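Local coordinates for glycerophosphodiester phosphodiesterase (Parabacteroides distasonis, PDB 3NO3), which belongs to the glycerophosphoryl diester phosphodiesterase family, has a TIM-barrel fold and carries a bound magnesium ion, at residues Q64-T67 against Y68-K72; H178-V181 against L182-H185; L225-E228 against T229-I232. All blocks are in the same frame, centred on the assembly; numbering follows the deposited sequence.

Interaction 1 of 3, residues Q64-T67 against Y68-K72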
ATOM      1  N   GLN A  64      12.939  12.571   5.258  1.00 15.52           N
ATOM      2  CA  GLN A  64      12.028  13.678   5.504  1.00 15.39           C
ATOM      3  C   GLN A  64      12.657  15.016   5.934  1.00 15.47           C
ATOM      4  O   GLN A  64      11.975  16.051   5.887  1.00 16.00           O
ATOM      5  CB  GLN A  64      10.908  13.237   6.457  1.00 15.34           C
ATOM      6  CG  GLN A  64       9.955  12.161   5.869  1.00 15.90           C
ATOM      7  CD  GLN A  64       8.982  11.643   6.905  1.00 16.08           C
ATOM      8  OE1 GLN A  64       8.728  12.310   7.935  1.00 12.05           O
ATOM      9  NE2 GLN A  64       8.425  10.466   6.648  1.00 12.83           N
ATOM     10  N   SER A  65      13.926  14.981   6.357  1.00 15.17           N
ATOM     11  CA  SER A  65      14.673  16.181   6.699  1.00 14.50           C
ATOM     12  C   SER A  65      15.737  16.507   5.683  1.00 14.66           C
ATOM     13  O   SER A  65      16.399  17.530   5.850  1.00 15.10           O
ATOM     14  CB  SER A  65      15.219  16.124   8.144  1.00 15.83           C
ATOM     15  OG  SER A  65      16.116  15.049   8.361  1.00 15.44           O
ATOM     16  N   CYS A  66      15.876  15.689   4.606  1.00 14.76           N
ATOM     17  CA  CYS A  66      16.915  15.902   3.607  1.00 15.09           C
ATOM     18  C   CYS A  66      16.258  16.549   2.375  1.00 14.26           C
ATOM     19  O   CYS A  66      15.103  16.298   2.099  1.00 14.09           O
ATOM     20  CB  CYS A  66      17.587  14.593   3.205  1.00 15.12           C
ATOM     21  SG  CYS A  66      18.800  14.097   4.410  1.00 18.22           S
ATOM     22  N   THR A  67      16.998  17.309   1.609  1.00 15.09           N
ATOM     23  CA  THR A  67      16.497  17.755   0.301  1.00 16.89           C
ATOM     24  C   THR A  67      16.575  16.630  -0.731  1.00 17.54           C
ATOM     25  O   THR A  67      17.369  15.691  -0.599  1.00 17.18           O
ATOM     26  CB  THR A  67      17.283  18.917  -0.249  1.00 17.27           C
ATOM     27  OG1 THR A  67      18.635  18.484  -0.444  1.00 19.81           O
ATOM     28  CG2 THR A  67      17.177  20.181   0.675  1.00 18.47           C
ATOM     29  N   TYR A  68      15.737  16.713  -1.763  1.00 18.10           N
ATOM     30  CA  TYR A  68      15.788  15.719  -2.844  1.00 17.32           C
ATOM     31  C   TYR A  68      17.194  15.651  -3.500  1.00 17.52           C
ATOM     32  O   TYR A  68      17.694  14.552  -3.823  1.00 17.53           O
ATOM     33  CB  TYR A  68      14.665  15.935  -3.870  1.00 16.74           C
ATOM     34  CG  TYR A  68      14.767  14.983  -5.029  1.00 15.60           C
ATOM     35  CD1 TYR A  68      14.634  13.593  -4.844  1.00 14.96           C
ATOM     36  CD2 TYR A  68      15.094  15.447  -6.292  1.00 17.81           C
ATOM     37  CE1 TYR A  68      14.791  12.700  -5.888  1.00 15.16           C
ATOM     38  CE2 TYR A  68      15.249  14.560  -7.368  1.00 18.28           C
ATOM     39  CZ  TYR A  68      15.099  13.197  -7.162  1.00 15.96           C
ATOM     40  OH  TYR A  68      15.276  12.358  -8.233  1.00 16.76           O
ATOM     41  N   ASP A  69      17.840  16.796  -3.658  1.00 19.06           N
ATOM     42  CA  ASP A  69      19.208  16.872  -4.194  0.60 20.22           C
ATOM     43  C   ASP A  69      20.214  15.999  -3.440  1.00 20.93           C
ATOM     44  O   ASP A  69      21.083  15.363  -4.070  1.00 22.51           O
ATOM     45  CB  ASP A  69      19.718  18.327  -4.207  0.60 21.37           C
ATOM     46  CG  ASP A  69      20.949  18.505  -5.070  0.60 23.33           C
ATOM     47  OD1 ASP A  69      20.822  18.314  -6.287  0.60 21.93           O
ATOM     48  OD2 ASP A  69      22.041  18.822  -4.540  0.60 28.77           O
ATOM     49  N   GLU A  70      20.121  15.966  -2.097  1.00 20.48           N
ATOM     50  CA  GLU A  70      20.983  15.066  -1.275  1.00 21.81           C
ATOM     51  C   GLU A  70      20.711  13.564  -1.556  1.00 20.32           C
ATOM     52  O   GLU A  70      21.599  12.730  -1.401  1.00 21.69           O
ATOM     53  CB  GLU A  70      20.747  15.276   0.229  1.00 22.42           C
ATOM     54  CG  GLU A  70      21.229  16.546   0.820  1.00 25.76           C
ATOM     55  CD  GLU A  70      20.829  16.663   2.301  1.00 29.55           C
ATOM     56  OE1 GLU A  70      21.552  16.118   3.154  1.00 35.56           O
ATOM     57  OE2 GLU A  70      19.799  17.289   2.609  1.00 27.03           O
ATOM     58  N   LEU A  71      19.472  13.215  -1.920  1.00 18.38           N
ATOM     59  CA  LEU A  71      19.032  11.821  -2.027  1.00 18.07           C
ATOM     60  C   LEU A  71      19.019  11.234  -3.444  1.00 17.77           C
ATOM     61  O   LEU A  71      18.931  10.004  -3.596  1.00 18.14           O
ATOM     62  CB  LEU A  71      17.596  11.691  -1.472  1.00 17.43           C
ATOM     63  CG  LEU A  71      17.357  12.172  -0.024  1.00 18.27           C
ATOM     64  CD1 LEU A  71      15.856  12.203   0.193  1.00 16.64           C
ATOM     65  CD2 LEU A  71      18.064  11.278   1.011  1.00 17.27           C
ATOM     66  N   LYS A  72      19.055  12.096  -4.450  1.00 16.82           N
ATOM     67  CA  LYS A  72      18.612  11.707  -5.804  1.00 18.38           C
ATOM     68  C   LYS A  72      19.413  10.682  -6.534  1.00 20.03           C
ATOM     69  O   LYS A  72      18.884  10.038  -7.441  1.00 19.45           O
ATOM     70  CB  LYS A  72      18.495  12.927  -6.728  1.00 17.99           C
ATOM     71  CG  LYS A  72      19.765  13.693  -7.071  1.00 20.51           C
ATOM     72  CD  LYS A  72      19.397  15.011  -7.878  1.00 25.89           C
ATOM     73  CE  LYS A  72      20.571  15.622  -8.630  1.00 30.33           C
ATOM     74  NZ  LYS A  72      21.858  15.442  -7.953  1.00 34.04           N
TER

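Interaction 2 of 3, residues H178-V181 against L182-H185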
ATOM      1  N   HIS A 178      -2.288  -5.857  10.578  1.00 21.80           N
ATOM      2  CA  HIS A 178      -1.342  -6.966  10.765  1.00 22.87           C
ATOM      3  C   HIS A 178      -2.107  -8.256  11.054  1.00 23.27           C
ATOM      4  O   HIS A 178      -3.123  -8.236  11.720  1.00 22.73           O
ATOM      5  CB  HIS A 178      -0.337  -6.645  11.885  1.00 23.88           C
ATOM      6  CG  HIS A 178       0.757  -7.658  12.038  1.00 27.53           C
ATOM      7  ND1 HIS A 178       0.840  -8.489  13.131  1.00 30.13           N
ATOM      8  CD2 HIS A 178       1.814  -7.965  11.249  1.00 30.15           C
ATOM      9  CE1 HIS A 178       1.901  -9.272  13.003  1.00 33.33           C
ATOM     10  NE2 HIS A 178       2.516  -8.963  11.876  1.00 31.34           N
ATOM     11  N   TYR A 179      -1.641  -9.376  10.520  1.00 23.57           N
ATOM     12  CA  TYR A 179      -2.367 -10.620  10.698  1.00 25.96           C
ATOM     13  C   TYR A 179      -2.707 -10.976  12.151  1.00 27.27           C
ATOM     14  O   TYR A 179      -3.780 -11.506  12.399  1.00 29.59           O
ATOM     15  CB  TYR A 179      -1.689 -11.800   9.964  1.00 26.52           C
ATOM     16  CG  TYR A 179      -0.326 -12.199  10.447  1.00 28.89           C
ATOM     17  CD1 TYR A 179      -0.169 -13.094  11.497  1.00 33.54           C
ATOM     18  CD2 TYR A 179       0.822 -11.760   9.790  1.00 32.20           C
ATOM     19  CE1 TYR A 179       1.129 -13.512  11.913  1.00 35.39           C
ATOM     20  CE2 TYR A 179       2.097 -12.166  10.197  1.00 32.35           C
ATOM     21  CZ  TYR A 179       2.239 -13.023  11.265  1.00 35.49           C
ATOM     22  OH  TYR A 179       3.497 -13.401  11.664  1.00 42.47           O
ATOM     23  N   LYS A 180      -1.834 -10.657  13.096  1.00 28.23           N
ATOM     24  CA  LYS A 180      -2.101 -10.969  14.512  1.00 30.45           C
ATOM     25  C   LYS A 180      -3.252 -10.200  15.105  1.00 29.46           C
ATOM     26  O   LYS A 180      -3.962 -10.725  15.989  1.00 30.05           O
ATOM     27  CB  LYS A 180      -0.847 -10.794  15.366  1.00 31.80           C
ATOM     28  CG  LYS A 180       0.207 -11.845  15.021  1.00 36.83           C
ATOM     29  CD  LYS A 180       1.433 -11.798  15.944  1.00 42.87           C
ATOM     30  CE  LYS A 180       2.251 -13.089  15.850  1.00 46.19           C
ATOM     31  NZ  LYS A 180       3.647 -12.751  15.535  1.00 49.50           N
ATOM     32  N   VAL A 181      -3.472  -8.985  14.601  1.00 27.50           N
ATOM     33  CA  VAL A 181      -4.649  -8.212  14.992  1.00 26.43           C
ATOM     34  C   VAL A 181      -5.930  -8.952  14.567  1.00 27.06           C
ATOM     35  O   VAL A 181      -6.868  -9.061  15.368  1.00 28.55           O
ATOM     36  CB  VAL A 181      -4.633  -6.774  14.412  1.00 25.07           C
ATOM     37  CG1 VAL A 181      -5.919  -6.035  14.746  1.00 22.08           C
ATOM     38  CG2 VAL A 181      -3.393  -5.977  14.943  1.00 22.88           C
ATOM     39  N   LEU A 182      -5.949  -9.478  13.347  1.00 26.21           N
ATOM     40  CA  LEU A 182      -7.130 -10.176  12.842  1.00 27.56           C
ATOM     41  C   LEU A 182      -7.310 -11.523  13.507  1.00 29.27           C
ATOM     42  O   LEU A 182      -8.450 -11.924  13.757  1.00 29.62           O
ATOM     43  CB  LEU A 182      -7.116 -10.281  11.309  1.00 26.86           C
ATOM     44  CG  LEU A 182      -7.114  -8.927  10.591  1.00 25.09           C
ATOM     45  CD1 LEU A 182      -7.124  -9.123   9.122  1.00 23.34           C
ATOM     46  CD2 LEU A 182      -8.291  -8.012  11.023  1.00 23.03           C
ATOM     47  N   GLN A 183      -6.209 -12.188  13.858  1.00 29.78           N
ATOM     48  CA  GLN A 183      -6.285 -13.389  14.728  1.00 31.45           C
ATOM     49  C   GLN A 183      -6.821 -13.073  16.119  1.00 32.10           C
ATOM     50  O   GLN A 183      -7.665 -13.810  16.624  1.00 32.49           O
ATOM     51  CB  GLN A 183      -4.932 -14.061  14.864  1.00 31.69           C
ATOM     52  CG  GLN A 183      -4.439 -14.694  13.571  1.00 32.93           C
ATOM     53  CD  GLN A 183      -2.997 -15.203  13.659  1.00 34.02           C
ATOM     54  OE1 GLN A 183      -2.164 -14.620  14.342  1.00 33.62           O
ATOM     55  NE2 GLN A 183      -2.713 -16.303  12.963  1.00 36.53           N
ATOM     56  N   SER A 184      -6.347 -11.988  16.724  1.00 32.27           N
ATOM     57  CA  SER A 184      -6.851 -11.514  18.029  1.00 33.29           C
ATOM     58  C   SER A 184      -8.290 -11.001  18.034  1.00 32.89           C
ATOM     59  O   SER A 184      -8.921 -11.049  19.073  1.00 33.27           O
ATOM     60  CB  SER A 184      -5.977 -10.386  18.572  1.00 33.35           C
ATOM     61  OG  SER A 184      -4.680 -10.869  18.830  1.00 36.49           O
ATOM     62  N   HIS A 185      -8.762 -10.462  16.909  1.00 32.12           N
ATOM     63  CA  HIS A 185     -10.131  -9.941  16.739  1.00 32.31           C
ATOM     64  C   HIS A 185     -10.766 -10.667  15.548  1.00 33.14           C
ATOM     65  O   HIS A 185     -10.929 -10.065  14.461  1.00 29.92           O
ATOM     66  CB  HIS A 185     -10.123  -8.429  16.499  1.00 32.07           C
ATOM     67  CG  HIS A 185      -9.632  -7.637  17.667  1.00 33.63           C
ATOM     68  ND1 HIS A 185      -8.305  -7.286  17.823  1.00 33.42           N
ATOM     69  CD2 HIS A 185     -10.286  -7.149  18.750  1.00 34.41           C
ATOM     70  CE1 HIS A 185      -8.171  -6.597  18.946  1.00 33.84           C
ATOM     71  NE2 HIS A 185      -9.354  -6.512  19.532  1.00 35.02           N
TER

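Interaction 3 of 3, residues L225-E228 against T229-I232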
ATOM      1  N   LEU A 225       5.214 -12.857  -1.213  1.00 24.17           N
ATOM      2  CA  LEU A 225       5.220 -14.040  -2.107  1.00 25.58           C
ATOM      3  C   LEU A 225       3.904 -14.087  -2.896  1.00 25.67           C
ATOM      4  O   LEU A 225       3.116 -15.011  -2.721  1.00 25.81           O
ATOM      5  CB  LEU A 225       5.430 -15.328  -1.281  1.00 27.21           C
ATOM      6  CG  LEU A 225       6.775 -15.455  -0.525  1.00 28.79           C
ATOM      7  CD1 LEU A 225       6.806 -16.709   0.412  1.00 32.89           C
ATOM      8  CD2 LEU A 225       7.949 -15.539  -1.476  1.00 29.33           C
ATOM      9  N   PRO A 226       3.662 -13.070  -3.768  1.00 24.49           N
ATOM     10  CA  PRO A 226       2.345 -12.951  -4.435  1.00 25.36           C
ATOM     11  C   PRO A 226       1.961 -14.149  -5.342  1.00 25.95           C
ATOM     12  O   PRO A 226       0.782 -14.516  -5.388  1.00 26.67           O
ATOM     13  CB  PRO A 226       2.471 -11.657  -5.250  1.00 23.61           C
ATOM     14  CG  PRO A 226       3.913 -11.427  -5.401  1.00 22.83           C
ATOM     15  CD  PRO A 226       4.533 -11.945  -4.137  1.00 23.33           C
ATOM     16  N   GLU A 227       2.921 -14.726  -6.040  1.00 26.93           N
ATOM     17  CA  GLU A 227       2.654 -15.903  -6.882  1.00 28.53           C
ATOM     18  C   GLU A 227       2.200 -17.141  -6.078  1.00 30.09           C
ATOM     19  O   GLU A 227       1.335 -17.889  -6.578  1.00 30.31           O
ATOM     20  CB  GLU A 227       3.850 -16.259  -7.776  1.00 29.42           C
ATOM     21  CG  GLU A 227       4.201 -15.194  -8.799  1.00 27.11           C
ATOM     22  CD  GLU A 227       5.086 -15.705  -9.931  1.00 28.32           C
ATOM     23  OE1 GLU A 227       6.326 -15.630  -9.822  1.00 26.45           O
ATOM     24  OE2 GLU A 227       4.536 -16.125 -10.962  1.00 27.57           O
ATOM     25  N   GLU A 228       2.733 -17.341  -4.860  1.00 30.07           N
ATOM     26  CA  GLU A 228       2.222 -18.434  -4.004  0.55 31.65           C
ATOM     27  C   GLU A 228       0.747 -18.189  -3.658  1.00 31.29           C
ATOM     28  O   GLU A 228      -0.066 -19.119  -3.728  1.00 31.59           O
ATOM     29  CB  GLU A 228       3.075 -18.635  -2.740  0.55 32.45           C
ATOM     30  CG  GLU A 228       2.512 -19.628  -1.641  0.55 34.84           C
ATOM     31  CD  GLU A 228       2.621 -21.111  -1.963  0.55 40.30           C
ATOM     32  OE1 GLU A 228       1.589 -21.744  -2.306  0.55 43.68           O
ATOM     33  OE2 GLU A 228       3.724 -21.665  -1.814  0.55 42.15           O
ATOM     34  N   THR A 229       0.377 -16.956  -3.300  1.00 28.71           N
ATOM     35  CA  THR A 229      -1.035 -16.656  -3.009  1.00 28.55           C
ATOM     36  C   THR A 229      -1.960 -16.887  -4.211  1.00 29.81           C
ATOM     37  O   THR A 229      -3.078 -17.440  -4.063  1.00 30.32           O
ATOM     38  CB  THR A 229      -1.234 -15.205  -2.506  1.00 26.95           C
ATOM     39  OG1 THR A 229      -0.196 -14.894  -1.579  1.00 27.91           O
ATOM     40  CG2 THR A 229      -2.591 -15.042  -1.807  1.00 26.16           C
ATOM     41  N   GLN A 230      -1.498 -16.497  -5.399  1.00 29.98           N
ATOM     42  CA  GLN A 230      -2.246 -16.744  -6.636  1.00 31.58           C
ATOM     43  C   GLN A 230      -2.443 -18.237  -6.904  1.00 33.30           C
ATOM     44  O   GLN A 230      -3.540 -18.658  -7.299  1.00 33.57           O
ATOM     45  CB  GLN A 230      -1.546 -16.097  -7.843  1.00 31.68           C
ATOM     46  CG  GLN A 230      -1.588 -14.525  -7.883  1.00 30.49           C
ATOM     47  CD  GLN A 230      -0.702 -13.937  -8.967  1.00 30.36           C
ATOM     48  OE1 GLN A 230       0.410 -14.428  -9.210  1.00 25.86           O
ATOM     49  NE2 GLN A 230      -1.188 -12.898  -9.631  1.00 30.20           N
ATOM     50  N   LYS A 231      -1.380 -19.029  -6.702  1.00 33.04           N
ATOM     51  CA  LYS A 231      -1.460 -20.483  -6.866  1.00 34.90           C
ATOM     52  C   LYS A 231      -2.518 -21.108  -5.948  1.00 34.93           C
ATOM     53  O   LYS A 231      -3.364 -21.908  -6.400  1.00 34.88           O
ATOM     54  CB  LYS A 231      -0.093 -21.130  -6.595  1.00 35.48           C
ATOM     55  CG  LYS A 231      -0.141 -22.666  -6.363  1.00 40.61           C
ATOM     56  CD  LYS A 231       1.253 -23.310  -6.384  1.00 46.56           C
ATOM     57  CE  LYS A 231       2.054 -22.945  -5.133  1.00 47.25           C
ATOM     58  NZ  LYS A 231       3.510 -23.268  -5.206  1.00 49.38           N
ATOM     59  N   ILE A 232      -2.439 -20.755  -4.664  1.00 34.20           N
ATOM     60  CA  ILE A 232      -3.383 -21.231  -3.660  1.00 35.28           C
ATOM     61  C   ILE A 232      -4.831 -20.853  -4.038  1.00 33.66           C
ATOM     62  O   ILE A 232      -5.693 -21.688  -3.979  1.00 33.57           O
ATOM     63  CB  ILE A 232      -3.027 -20.685  -2.254  1.00 35.40           C
ATOM     64  CG1 ILE A 232      -1.805 -21.428  -1.703  1.00 39.02           C
ATOM     65  CG2 ILE A 232      -4.201 -20.872  -1.266  1.00 37.91           C
ATOM     66  CD1 ILE A 232      -1.195 -20.729  -0.475  1.00 40.52           C
TER
HETATM   67  O   HOH W   1       1.670 -16.012 -10.947  1.00 37.72           O

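Interaction 1 of 3, residues Q64-T67 against Y68-K72
T67 and E70 exchange hydrogen bonds in both directions, a capping box at the start of the short, weakly bonded helix of about residues 68-71. The firm bond runs from the backbone of T67 to the side chain of E70: T67 N donates to E70 OE2 over 3.0 Å at 155°, meeting that oxygen on its anti side and 32° out of the carboxylate plane. The return bond is weak, E70 N lying 3.4 Å from T67 OG1, and a weak backbone bond from E70 N to T67 O (3.1 Å) accompanies it. OG1 of T67 sits between its backbone N and carbonyl carbon (chi1 62°), which turns the hydroxyl to the amide of E70, while the two side chains cross at about a right angle.

C66, just before the box, adds van der Waals contacts. The carboxylate of E70 reaches it with OE2 3.5 Å from C66 CB and OE1 3.6 Å from C66 SG, and L71 CD2 packs against C66 CB at 4.0 Å.

Around these, the backbones of C66 and A46 are hydrogen-bonded, and K61 NZ donates to E70 O. T67 N and Y68 N are bound by the carboxylates of E70 and D47, and E70 N only weakly by T67 OG1 and O; the negative carboxylate of E70 beside the helix start probably suits the helix dipole.

Interaction 2 of 3, residues H178-V181 against L182-H185
Y179 and Q183 lie side by side, one helical turn apart and pointing the same way, with ring and amide planes 87° from each other. Q183 OE1 comes in the plane of the tyrosine ring at its edge, 3.8 Å from Y179 CD1, and also touches the aliphatic part of K180, 3.7 Å from K180 CG, where the two chains run obliquely past each other. The other end of the amide, Q183 NE2, donates to E212 of helix 207-216, which fixes the way the group is turned. Y179 CG stands between its own backbone N and carbonyl carbon (chi1 65°), bringing one ring face over to H178, whose CE1 lies 4.0 Å above the plane, over the ring centre.

Y179 to S184 form the short helix that follows barrel strand 174-178 of the TIM-barrel fold. H178 ends the strand and occupies the N-cap position, its ring edge-to-face with W202; L182, buried, packs on V201 of strand 198-202.

Toward the end of the helix the oxygens of K180 and V181 each meet two donors from one residue. S184 N, at 2.8 Å, and S184 OG, at 2.9 Å, reach K180 O from opposite faces of its carbonyl plane; S184 OG is anti to its own carbonyl carbon (chi1 -64°), folded back beside the helix. H185, the first residue to leave helical geometry, donates from N to V181 O at 2.8 Å and, weakly, from ND1 at 3.4 Å, with that oxygen in the plane of the imidazole at its edge. The same ring stacks on W188.

Interaction 3 of 3, residues L225-E228 against T229-I232
The C-terminal helix 226-236 of the TIM barrel begins here, after barrel strand 220-223, and the contact is its opening turns, with side chains paired three and four residues apart. Backbone bonds carry the spiral: Q230 N donates to P226 O (3.0 Å), K231 N to E227 O (2.9 Å) and I232 N to E228 O (3.0 Å), while T229 N reaches the carbonyl oxygen of L225, the N-cap residue, only weakly. P226 takes the first helical position, where its lack of an amide hydrogen costs no helical bond.

One flank packs on the barrel wall, with P226, T229 and Q230 touching V7 of strand 6-9. T229 also meets I221 and T223 of strand 220-223, and I232 lies on M210 and I214 of helix 207-216.

E228 is modelled in two conformers, and in the one described its CG is anti to the backbone N (chi1 171°) and the chain then bends at chi2 (75°), which carries the carboxylate forward along the helix to K231 and I232. The salt bridge to K231 is long, NZ lying 3.8 Å from E228 OE2, and E228 OE1 lies beside CG1 and CD1 of I232, 3.5 Å from each; both contacts hold for this conformer alone and are therefore uncertain.

E227 and Q230 cross obliquely, their carboxylate and amide planes 72° apart. Each group has a partner in a neighbouring loop: Y13 OH is hydrogen-bonded to E227 OE1, and Q230 NE2 donates to I33 O. Between the two side chains sits a bridging water, which donates to E227 OE2 at 2.9 Å and to Q230 OE1 at 2.7 Å.

Overall arrangement
From the N terminus the three contacts follow in series; none nests in or crosses another, and each closes only a local turn. Interaction 1 caps the short helix after the small hairpin of strands 57-58 and 61-62, about 36 Å between centres from each of the other two and across the chain's centre from them. Interactions 2 and 3 belong to the barrel's later half: interaction 2 follows strand 174-178, and interaction 3 comes after strand 220-223. Their centres are about 21 Å apart and they do not touch, but helix 207-216 packs against both, through L209 and E212 toward interaction 2 and M210 and I214 toward interaction 3. Strand 6-9, beside 220-223, closes the barrel under interaction 3.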